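Local coordinates for protein xenavidin (PDB 2UYW) that binds biotin, probably very tightly, as a tetrameric, avidin-like eight-stranded beta-barrel protein from the frog Xenopus tropicalis, at residues Gln4-Gln9 with Gly80-Asn85; Glu89-Thr94 with Ala116-Arg121; Met95-Ser100 with Thr112-Asn117. All coordinates share one frame; numbering follows the deposited sequence.

Interaction 1 (Gln4-Gln9 with Gly80-Asn85)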
# COMPACT_ATOMS: atom_id res chain seq x y z
N GLN A 4 -0.20 -6.22 -31.29
CA GLN A 4 0.38 -5.46 -30.13
C GLN A 4 1.08 -6.33 -29.07
O GLN A 4 0.72 -7.50 -28.84
CB GLN A 4 -0.68 -4.59 -29.43
CG GLN A 4 -1.94 -5.33 -29.01
CD GLN A 4 -3.11 -5.05 -29.92
OE1 GLN A 4 -3.04 -4.19 -30.80
NE2 GLN A 4 -4.22 -5.77 -29.70
N LYS A 5 2.07 -5.73 -28.42
CA LYS A 5 3.05 -6.45 -27.62
C LYS A 5 3.52 -5.57 -26.46
O LYS A 5 4.69 -5.63 -26.06
CB LYS A 5 4.26 -6.81 -28.48
CG LYS A 5 3.97 -7.78 -29.64
CD LYS A 5 4.65 -9.13 -29.48
CE LYS A 5 4.13 -9.91 -28.28
NZ LYS A 5 4.84 -11.22 -28.17
N CYS A 6 2.60 -4.73 -25.97
CA CYS A 6 2.81 -3.92 -24.77
C CYS A 6 3.94 -2.90 -24.82
O CYS A 6 4.58 -2.62 -23.80
CB CYS A 6 2.93 -4.83 -23.57
SG CYS A 6 1.34 -5.52 -23.06
N ASN A 7 4.19 -2.35 -26.00
CA ASN A 7 5.03 -1.16 -26.10
C ASN A 7 4.18 0.02 -25.61
O ASN A 7 3.12 0.29 -26.18
CB ASN A 7 5.51 -0.96 -27.53
CG ASN A 7 6.78 -0.12 -27.61
OD1 ASN A 7 6.80 1.04 -27.17
ND2 ASN A 7 7.84 -0.69 -28.19
N LEU A 8 4.61 0.71 -24.55
CA LEU A 8 3.71 1.63 -23.84
C LEU A 8 3.40 2.96 -24.54
O LEU A 8 2.54 3.71 -24.08
CB LEU A 8 4.19 1.88 -22.40
CG LEU A 8 4.19 0.80 -21.31
CD1 LEU A 8 4.65 1.41 -20.02
CD2 LEU A 8 2.86 0.09 -21.11
N GLN A 9 4.10 3.24 -25.66
CA GLN A 9 3.88 4.46 -26.45
C GLN A 9 2.38 4.65 -26.78
O GLN A 9 1.71 3.69 -27.15
CB GLN A 9 4.77 4.49 -27.72
CG GLN A 9 4.56 3.36 -28.78
CD GLN A 9 5.36 3.59 -30.10
OE1 GLN A 9 6.58 3.73 -30.08
NE2 GLN A 9 4.67 3.59 -31.24
N GLY A 80 3.25 -1.16 -12.40
CA GLY A 80 2.29 -2.13 -12.87
C GLY A 80 2.85 -3.03 -13.94
O GLY A 80 4.06 -3.07 -14.15
N GLN A 81 1.98 -3.77 -14.59
CA GLN A 81 2.40 -4.67 -15.65
C GLN A 81 1.33 -4.67 -16.75
O GLN A 81 0.12 -4.62 -16.45
CB GLN A 81 2.64 -6.09 -15.10
CG GLN A 81 3.23 -7.07 -16.12
CD GLN A 81 3.68 -8.40 -15.54
OE1 GLN A 81 3.44 -8.73 -14.37
NE2 GLN A 81 4.30 -9.21 -16.39
N CYS A 82 1.80 -4.74 -18.00
CA CYS A 82 0.94 -4.77 -19.18
C CYS A 82 0.69 -6.21 -19.55
O CYS A 82 1.60 -7.03 -19.61
CB CYS A 82 1.62 -4.05 -20.36
SG CYS A 82 0.60 -4.00 -21.86
N PHE A 83 -0.58 -6.51 -19.74
CA PHE A 83 -0.96 -7.82 -20.27
C PHE A 83 -1.84 -7.59 -21.47
O PHE A 83 -2.43 -6.51 -21.63
CB PHE A 83 -1.72 -8.63 -19.21
CG PHE A 83 -0.90 -9.01 -18.03
CD1 PHE A 83 -0.08 -10.14 -18.07
CD2 PHE A 83 -0.94 -8.25 -16.87
CE1 PHE A 83 0.69 -10.51 -16.95
CE2 PHE A 83 -0.17 -8.59 -15.74
CZ PHE A 83 0.65 -9.72 -15.79
N LEU A 84 -1.89 -8.60 -22.34
CA LEU A 84 -2.95 -8.70 -23.33
C LEU A 84 -4.08 -9.43 -22.60
O LEU A 84 -3.87 -10.54 -22.10
CB LEU A 84 -2.49 -9.50 -24.56
CG LEU A 84 -1.36 -8.92 -25.45
CD1 LEU A 84 -1.04 -9.90 -26.58
CD2 LEU A 84 -1.74 -7.57 -26.02
N ASN A 85 -5.26 -8.79 -22.49
CA ASN A 85 -6.48 -9.45 -21.98
C ASN A 85 -7.01 -10.57 -22.94
O ASN A 85 -6.37 -10.95 -23.95
CB ASN A 85 -7.57 -8.43 -21.64
CG ASN A 85 -8.30 -7.93 -22.90
OD1 ASN A 85 -7.85 -8.11 -24.10
ND2 ASN A 85 -9.51 -7.31 -22.68
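The side chain of C6 meets that of C82 at the sulfurs, which are bonded as a disulfide (SG of C6 to SG of C82, 2.1 Å) that ties the N-terminal arm to strand 75-84 of the avidin-type beta-barrel. The dihedral about the S-S bond is -71°, a left-handed twist. On the strand, the SG of C82 stands anti to the backbone N (chi1 -179°), which sets it toward C6 of the arm; C6 answers from a backbone with positive phi (62°), a turn of the irregular arm that brings its CB round to face the strand. Cysteine suits both places, since the link is short and buried and asks for no polar partner. The neighbours of the disulfide are apolar. L8 reaches in with its CD2 branch to 4.4 Å from the CB of C82, and P61 and L92 also pack on C82. At the outer end the aliphatic part of Q4 crosses the branched tip of L84, while the amide of Q4 turns to G88, where NE2 gives its hydrogen to the carbonyl O. Glutamine can do both because its CG is apolar while its end is polar: the CG of Q4 lies 3.7 Å from CD2 of L84.

Interaction 2 (Glu89-Thr94 with Ala116-Arg121). With BTN (biotin), chain C; FMT (formic acid), chain D.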
# COMPACT_ATOMS: atom_id res chain seq x y z
N GLU A 89 -6.83 -7.24 -26.47
CA GLU A 89 -6.66 -5.84 -26.19
C GLU A 89 -5.66 -5.71 -25.07
O GLU A 89 -5.60 -6.52 -24.10
CB GLU A 89 -8.02 -5.20 -25.81
CG GLU A 89 -9.08 -5.20 -26.89
CD GLU A 89 -10.50 -5.08 -26.35
OE1 GLU A 89 -10.64 -5.47 -25.08
OE2 GLU A 89 -11.40 -4.60 -27.13
N GLU A 90 -4.84 -4.70 -25.19
CA GLU A 90 -3.86 -4.40 -24.12
C GLU A 90 -4.49 -3.74 -22.90
O GLU A 90 -5.30 -2.87 -22.99
CB GLU A 90 -2.77 -3.44 -24.62
CG GLU A 90 -1.82 -3.97 -25.68
CD GLU A 90 -1.13 -2.83 -26.45
OE1 GLU A 90 -1.83 -1.82 -26.85
OE2 GLU A 90 0.09 -2.92 -26.64
N ILE A 91 -3.97 -4.10 -21.69
CA ILE A 91 -4.46 -3.53 -20.43
C ILE A 91 -3.30 -3.31 -19.46
O ILE A 91 -2.47 -4.22 -19.29
CB ILE A 91 -5.53 -4.45 -19.75
CG1 ILE A 91 -6.08 -3.85 -18.45
CG2 ILE A 91 -4.95 -5.85 -19.46
CD1 ILE A 91 -7.42 -4.54 -18.03
N LEU A 92 -3.25 -2.14 -18.82
CA LEU A 92 -2.22 -1.85 -17.81
C LEU A 92 -2.81 -2.02 -16.40
O LEU A 92 -3.73 -1.29 -16.04
CB LEU A 92 -1.68 -0.41 -17.92
CG LEU A 92 -1.21 0.09 -19.29
CD1 LEU A 92 -0.55 1.46 -19.14
CD2 LEU A 92 -0.23 -0.91 -19.84
N HIS A 93 -2.31 -2.99 -15.64
CA HIS A 93 -2.76 -3.19 -14.25
C HIS A 93 -1.78 -2.48 -13.33
O HIS A 93 -0.61 -2.86 -13.32
CB HIS A 93 -2.80 -4.68 -13.91
CG HIS A 93 -3.82 -5.47 -14.68
ND1 HIS A 93 -5.16 -5.46 -14.35
CD2 HIS A 93 -3.70 -6.29 -15.74
CE1 HIS A 93 -5.82 -6.24 -15.19
NE2 HIS A 93 -4.96 -6.76 -16.04
N THR A 94 -2.22 -1.46 -12.59
CA THR A 94 -1.32 -0.63 -11.76
C THR A 94 -1.77 -0.47 -10.29
O THR A 94 -2.97 -0.62 -9.97
CB THR A 94 -1.11 0.78 -12.36
OG1 THR A 94 -2.24 1.61 -12.09
CG2 THR A 94 -0.93 0.69 -13.91
N ALA A 116 -5.49 1.41 -6.68
CA ALA A 116 -5.24 0.74 -7.96
C ALA A 116 -5.81 1.57 -9.11
O ALA A 116 -6.81 2.27 -8.95
CB ALA A 116 -5.87 -0.64 -7.97
N ASN A 117 -5.19 1.47 -10.28
CA ASN A 117 -5.76 2.04 -11.49
C ASN A 117 -5.62 1.00 -12.59
O ASN A 117 -4.65 0.26 -12.62
CB ASN A 117 -5.00 3.30 -11.96
CG ASN A 117 -5.42 4.59 -11.25
OD1 ASN A 117 -4.75 5.61 -11.42
ND2 ASN A 117 -6.54 4.57 -10.49
N THR A 118 -6.60 0.97 -13.49
CA THR A 118 -6.56 0.10 -14.65
C THR A 118 -6.67 0.97 -15.91
O THR A 118 -7.65 1.70 -16.06
CB THR A 118 -7.71 -0.95 -14.58
OG1 THR A 118 -7.63 -1.66 -13.33
CG2 THR A 118 -7.63 -1.94 -15.71
N PHE A 119 -5.65 0.91 -16.77
CA PHE A 119 -5.58 1.71 -18.01
C PHE A 119 -5.82 0.84 -19.24
O PHE A 119 -5.31 -0.27 -19.33
CB PHE A 119 -4.21 2.37 -18.19
CG PHE A 119 -3.88 3.38 -17.13
CD1 PHE A 119 -4.20 4.73 -17.31
CD2 PHE A 119 -3.23 2.99 -15.95
CE1 PHE A 119 -3.90 5.68 -16.34
CE2 PHE A 119 -2.93 3.93 -14.94
CZ PHE A 119 -3.25 5.28 -15.13
N THR A 120 -6.57 1.39 -20.18
CA THR A 120 -6.76 0.75 -21.48
C THR A 120 -6.58 1.82 -22.54
O THR A 120 -6.64 3.01 -22.24
CB THR A 120 -8.17 0.14 -21.63
OG1 THR A 120 -9.17 1.13 -21.31
CG2 THR A 120 -8.37 -1.12 -20.75
N ARG A 121 -6.37 1.38 -23.79
CA ARG A 121 -6.33 2.29 -24.95
C ARG A 121 -7.72 2.90 -25.16
O ARG A 121 -8.73 2.23 -24.93
CB ARG A 121 -5.91 1.52 -26.21
CG ARG A 121 -4.60 0.73 -26.13
CD ARG A 121 -3.38 1.62 -26.11
NE ARG A 121 -2.16 0.91 -26.52
CZ ARG A 121 -0.98 1.50 -26.65
NH1 ARG A 121 -0.85 2.80 -26.41
NH2 ARG A 121 0.09 0.81 -27.01
C11 BTN C . -3.40 16.35 -6.20
O11 BTN C . -2.69 16.98 -5.37
O12 BTN C . -4.65 16.34 -6.04
C10 BTN C . -2.76 15.67 -7.39
C9 BTN C . -3.68 14.82 -8.26
C8 BTN C . -3.76 13.37 -7.77
C7 BTN C . -4.68 12.51 -8.62
C2 BTN C . -4.68 11.02 -8.27
S1 BTN C . -3.23 10.21 -8.66
C6 BTN C . -4.03 8.62 -8.33
C5 BTN C . -5.45 8.76 -8.88
N1 BTN C . -5.46 8.32 -10.25
C3 BTN C . -5.78 9.33 -11.07
O3 BTN C . -5.84 9.16 -12.45
N2 BTN C . -5.96 10.46 -10.41
C4 BTN C . -5.81 10.23 -8.96
C FMT D . -9.03 3.50 -12.31
O1 FMT D . -9.20 2.92 -11.23
O2 FMT D . -8.62 2.86 -13.25
O HOH W 1 -6.63 -1.59 -24.69
O HOH W 2 -5.70 -3.18 -12.14
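The F119 ring takes OG1 of T94 at its edge, 3.7 Å from CE2 of F119, and the guanidinium of R121 meets OE1 of E90 edge-on, near its own plane. NE of R121 donates to that oxygen almost straight (2.8 Å, 162°). It comes to the syn side but 33° out of the carboxylate plane, and NH2 of R121 adds a weak bond to the same OE1. R121 also binds the carbonyl of Q9, so an alanine here would probably leave the buried carboxylate of E90 without its countercharge and the Q9 carbonyl without this donor. These groups hang from two neighbouring antiparallel strands of the avidin barrel, 90-94 and 116-121. L92 and F119 exchange backbone bonds in a hydrogen-bonded pair, their CB atoms 3.8 Å apart on the inward face. On the other face, a water joins ND1 of H93 to OG1 of T118, while NE2 of H93 is hydrogen-bonded to E105 of the second subunit. T94 grips O of N117 twice, through its backbone N and through OG1 (2.8 Å), the hydroxyl being turned there by a chi1 of 77°; a beta-branched threonine suits a strand and supplies this extra donor. N117 points its amide into the biotin site, where OD1 accepts a nearly straight bond from N1 of biotin at 3.0 Å and another from NE1 of W78.

Interaction 3 (Met95-Ser100 with Thr112-Asn117). With BTN (biotin), chain C; FMT (formic acid), chain G.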
# COMPACT_ATOMS: atom_id res chain seq x y z
N MET A 95 -0.78 -0.18 -9.44
CA MET A 95 -1.01 0.32 -8.09
C MET A 95 -0.26 1.65 -8.01
O MET A 95 0.77 1.82 -8.68
CB MET A 95 -0.46 -0.65 -7.05
CG MET A 95 -1.13 -2.01 -7.05
SD MET A 95 -2.81 -1.92 -6.39
CE MET A 95 -2.60 -1.42 -4.71
N TRP A 96 -0.75 2.56 -7.17
CA TRP A 96 -0.17 3.90 -7.07
C TRP A 96 -0.03 4.31 -5.60
O TRP A 96 -0.78 3.81 -4.72
CB TRP A 96 -0.99 4.96 -7.86
CG TRP A 96 -2.49 5.06 -7.56
CD1 TRP A 96 -3.53 4.55 -8.32
CD2 TRP A 96 -3.11 5.77 -6.48
NE1 TRP A 96 -4.75 4.86 -7.73
CE2 TRP A 96 -4.52 5.62 -6.62
CE3 TRP A 96 -2.61 6.49 -5.38
CZ2 TRP A 96 -5.44 6.18 -5.71
CZ3 TRP A 96 -3.54 7.05 -4.46
CH2 TRP A 96 -4.94 6.90 -4.65
N LEU A 97 0.92 5.19 -5.36
CA LEU A 97 1.11 5.91 -4.07
C LEU A 97 1.04 7.40 -4.38
O LEU A 97 1.75 7.90 -5.27
CB LEU A 97 2.50 5.60 -3.48
CG LEU A 97 2.68 4.15 -3.06
CD1 LEU A 97 4.12 3.97 -2.65
CD2 LEU A 97 1.70 3.74 -1.89
N LEU A 98 0.19 8.12 -3.64
CA LEU A 98 0.04 9.56 -3.80
C LEU A 98 0.57 10.21 -2.51
O LEU A 98 -0.02 10.05 -1.42
CB LEU A 98 -1.43 9.92 -4.07
CG LEU A 98 -1.93 11.36 -3.89
CD1 LEU A 98 -1.05 12.40 -4.52
CD2 LEU A 98 -3.40 11.48 -4.39
N ARG A 99 1.70 10.91 -2.66
CA ARG A 99 2.32 11.64 -1.54
C ARG A 99 1.83 13.06 -1.51
O ARG A 99 1.99 13.82 -2.47
CB ARG A 99 3.86 11.68 -1.69
CG ARG A 99 4.52 12.56 -0.61
CD ARG A 99 4.47 11.78 0.73
NE ARG A 99 4.62 12.68 1.87
CZ ARG A 99 5.12 12.31 3.05
NH1 ARG A 99 5.60 11.08 3.24
NH2 ARG A 99 5.16 13.18 4.04
N SER A 100 1.24 13.44 -0.38
CA SER A 100 0.84 14.83 -0.20
C SER A 100 1.86 15.50 0.71
O SER A 100 2.47 14.87 1.58
CB SER A 100 -0.59 14.95 0.34
OG SER A 100 -0.77 14.15 1.49
N THR A 112 0.60 9.58 2.83
CA THR A 112 0.66 8.67 1.67
C THR A 112 -0.63 7.90 1.46
O THR A 112 -1.01 7.08 2.31
CB THR A 112 1.83 7.65 1.80
OG1 THR A 112 3.02 8.37 2.12
CG2 THR A 112 2.02 6.90 0.50
N ARG A 113 -1.29 8.17 0.32
CA ARG A 113 -2.50 7.41 -0.05
C ARG A 113 -2.10 6.31 -1.03
O ARG A 113 -1.07 6.41 -1.72
CB ARG A 113 -3.54 8.34 -0.71
CG ARG A 113 -4.30 9.23 0.29
CD ARG A 113 -5.15 10.21 -0.52
NE ARG A 113 -6.04 11.02 0.31
CZ ARG A 113 -5.70 12.15 0.93
NH1 ARG A 113 -4.44 12.61 0.87
NH2 ARG A 113 -6.62 12.83 1.62
N VAL A 114 -2.94 5.28 -1.09
CA VAL A 114 -2.67 4.15 -1.99
C VAL A 114 -3.96 3.82 -2.77
O VAL A 114 -5.06 4.04 -2.25
CB VAL A 114 -2.15 2.91 -1.18
CG1 VAL A 114 -3.18 2.43 -0.13
CG2 VAL A 114 -1.70 1.75 -2.10
N GLY A 115 -3.81 3.30 -3.99
CA GLY A 115 -4.95 2.78 -4.75
C GLY A 115 -4.50 1.94 -5.94
O GLY A 115 -3.30 1.73 -6.14
N ALA A 116 -5.49 1.41 -6.68
CA ALA A 116 -5.24 0.74 -7.96
C ALA A 116 -5.81 1.57 -9.11
O ALA A 116 -6.81 2.27 -8.95
CB ALA A 116 -5.87 -0.64 -7.97
N ASN A 117 -5.19 1.47 -10.28
CA ASN A 117 -5.76 2.04 -11.49
C ASN A 117 -5.62 1.00 -12.59
O ASN A 117 -4.65 0.26 -12.62
CB ASN A 117 -5.00 3.30 -11.96
CG ASN A 117 -5.42 4.59 -11.25
OD1 ASN A 117 -4.75 5.61 -11.42
ND2 ASN A 117 -6.54 4.57 -10.49
C11 BTN C . -3.40 16.35 -6.20
O11 BTN C . -2.69 16.98 -5.37
O12 BTN C . -4.65 16.34 -6.04
C10 BTN C . -2.76 15.67 -7.39
C9 BTN C . -3.68 14.82 -8.26
C8 BTN C . -3.76 13.37 -7.77
C7 BTN C . -4.68 12.51 -8.62
C2 BTN C . -4.68 11.02 -8.27
S1 BTN C . -3.23 10.21 -8.66
C6 BTN C . -4.03 8.62 -8.33
C5 BTN C . -5.45 8.76 -8.88
N1 BTN C . -5.46 8.32 -10.25
C3 BTN C . -5.78 9.33 -11.07
O3 BTN C . -5.84 9.16 -12.45
N2 BTN C . -5.96 10.46 -10.41
C4 BTN C . -5.81 10.23 -8.96
C FMT G . -3.71 15.87 2.29
O1 FMT G . -3.04 15.11 2.98
O2 FMT G . -4.67 15.53 1.62
O HOH W 3 -7.87 5.06 -7.97
O HOH W 4 -1.80 11.71 0.12
O HOH W 5 5.64 8.64 1.56
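The biotin pocket of this avidin-family barrel has one wall built from strands 95-99 and 112-117, with W96 sandwiched between ligand and backbone. C6 of biotin sits over the centre of one indole face, 3.5 Å from CE2 of W96. Against the opposite face lies G115, whose CA is 3.8 Å from the centroid of the five-membered ring of W96 in a CH-pi contact. Glycine suits this place because a CB would run into CZ2 of W96. The indole is laid across the neighbouring strand by a chi1 of 53°, with CG in the crowded position. Its NE1 donates to a water, at 3.1 Å, that donates to O of A116. L98 continues the wall, placing CD2 3.9 Å from C8 of biotin, an apolar match for the valeryl chain. The strands are antiparallel neighbours in the barrel, W96 with G115 and L98 with R113 being hydrogen-bonded pairs. On the other face of the sheet, CD2 of L97 meets CG2 of V114 (3.9 Å) and SD of M95 meets CB of A116 (3.7 Å); this apolar surface packs on other subunits, M95 on M95 of the third and V114 on L97 of the fourth. R113 runs out extended; its NE bonds O of T110 of the fourth subunit, and its NH1 donates to O2 of a formic acid, probably from the crystallisation liquor (3.0 Å).

Overall arrangement
All three contacts reach one antiparallel barrel, the first by joining the N-terminal loop to it. Interaction 1 closes before interaction 2 opens, and interactions 2 and 3 are successive halves of the same pairing, strand 90-99 with strand 112-121, nested around the connection between them and sharing A116 and N117. The centres of interactions 1 and 2 are about 8 Å apart, those of 2 and 3 about 16 Å, of 1 and 3 about 21 Å. Interaction 1 touches interaction 2 where F83 pairs with I91 and where R121 reaches Q9. Thus the arm is fastened to strand 75-84, beside one end of the strand pair, and biotin is bound farther along; all three touch the second subunit.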